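Local coordinates for putative surface-anchored fimbrial subunit (Corynebacterium diphtheriae, PDB 3HR6), which forms the shaft of a cell-wall-anchored pilus as its major pilin, a rod of tandem Ig-like modules that probably serves in adhesion, at residues L118-A121 / P122-N125. Numbering follows the deposited sequence.
Sequences LVAA and PQTN
Gln123 folds its side chain back onto the carbonyl of Ala120 across a cis-proline kink in strand 117-124, which forms a beta hairpin with strand 131-143 in the N-terminal, Ig-like pilin module. The kink comes from the peptide bond between Ala121 and Pro122, which is cis and brings the CA atoms of these two residues to 2.9 Å. The chain bends there, and Gln123 resumes the strand in a changed direction.

One side-chain-to-backbone hydrogen bond spans the bend. NE2 of Gln123 donates to O of Ala120 over 2.8 Å, with an N-H...O angle of 156°. The donor lies in the plane of the Ala120 carbonyl, on a lone pair of the oxygen, while the acceptor sits only 9° out of the Gln123 amide plane; the bond therefore helps to fix the rotation of this amide. CG of Gln123 stands beside its own backbone N (chi1 -65°), and from there the extended chain carries the amide back toward the preceding strand segment.

Backbone bonds hold the strand on both sides of the kink: Val119 and Ala121 pair with Tyr99 and Ala97 of strand 97-103, whereas Gln123 pairs with Leu132 of strand 131-143. Van der Waals contacts supplement them. Val119 and Gln123 both rest on Val135, and the Pro122 ring lies against Pro96 and Thr5. Within the bend, the Val119 and Gln123 side chains cross nearly at right angles, the CG1 methyl of Val119 packing against the amide nitrogen NE2 of Gln123 at 3.7 Å.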
loop_
_atom_site.group_PDB
_atom_site.type_symbol
_atom_site.label_atom_id
_atom_site.label_comp_id
_atom_site.label_asym_id
_atom_site.label_seq_id
_atom_site.Cartn_x
_atom_site.Cartn_y
_atom_site.Cartn_z
ATOM N N LEU A 118 4.177 -23.573 -24.618
ATOM C CA LEU A 118 3.857 -24.967 -24.897
ATOM C C LEU A 118 4.986 -25.870 -24.395
ATOM O O LEU A 118 6.168 -25.492 -24.431
ATOM C CB LEU A 118 3.666 -25.171 -26.397
ATOM C CG LEU A 118 2.493 -24.461 -27.089
ATOM C CD1 LEU A 118 2.661 -24.487 -28.616
ATOM C CD2 LEU A 118 1.185 -25.079 -26.641
ATOM N N VAL A 119 4.596 -27.049 -23.906
ATOM C CA VAL A 119 5.531 -28.103 -23.483
ATOM C C VAL A 119 4.958 -29.445 -23.910
ATOM O O VAL A 119 3.872 -29.809 -23.489
ATOM C CB VAL A 119 5.708 -28.175 -21.945
ATOM C CG1 VAL A 119 6.824 -29.099 -21.591
ATOM C CG2 VAL A 119 5.977 -26.782 -21.344
ATOM N N ALA A 120 5.708 -30.170 -24.710
ATOM C CA ALA A 120 5.366 -31.545 -25.049
ATOM C C ALA A 120 5.826 -32.482 -23.920
ATOM O O ALA A 120 6.882 -32.279 -23.317
ATOM C CB ALA A 120 6.010 -31.946 -26.381
ATOM N N ALA A 121 5.043 -33.524 -23.645
ATOM C CA ALA A 121 5.486 -34.560 -22.722
ATOM C C ALA A 121 4.950 -35.883 -23.221
ATOM O O ALA A 121 3.770 -35.983 -23.538
ATOM C CB ALA A 121 5.035 -34.260 -21.284
ATOM N N PRO A 122 5.822 -36.893 -23.356
ATOM C CA PRO A 122 7.246 -36.873 -23.070
ATOM C C PRO A 122 8.027 -36.133 -24.159
ATOM O O PRO A 122 7.446 -35.704 -25.151
ATOM C CB PRO A 122 7.599 -38.363 -23.044
ATOM C CG PRO A 122 6.653 -38.981 -23.967
ATOM C CD PRO A 122 5.389 -38.206 -23.872
ATOM N N GLN A 123 9.335 -35.994 -23.969
ATOM C CA GLN A 123 10.212 -35.473 -25.001
ATOM C C GLN A 123 11.293 -36.508 -25.241
ATOM O O GLN A 123 11.378 -37.489 -24.514
ATOM C CB GLN A 123 10.799 -34.131 -24.558
ATOM C CG GLN A 123 9.713 -33.091 -24.427
ATOM C CD GLN A 123 10.235 -31.759 -23.989
ATOM O OE1 GLN A 123 11.439 -31.516 -24.023
ATOM N NE2 GLN A 123 9.338 -30.892 -23.546
ATOM N N THR A 124 12.104 -36.306 -26.271
ATOM C CA THR A 124 13.307 -37.101 -26.461
ATOM C C THR A 124 14.424 -36.545 -25.618
ATOM O O THR A 124 14.582 -35.321 -25.530
ATOM C CB THR A 124 13.724 -37.138 -27.953
ATOM O OG1 THR A 124 12.666 -37.719 -28.714
ATOM C CG2 THR A 124 14.996 -37.946 -28.158
ATOM N N ASN A 125 15.189 -37.420 -24.973
ATOM C CA ASN A 125 16.333 -36.964 -24.194
ATOM C C ASN A 125 17.277 -36.203 -25.126
ATOM O O ASN A 125 17.529 -36.647 -26.247
ATOM C CB ASN A 125 17.064 -38.130 -23.519
ATOM C CG ASN A 125 18.091 -37.664 -22.496
ATOM O OD1 ASN A 125 19.088 -37.000 -22.830
ATOM N ND2 ASN A 125 17.842 -37.990 -21.234
#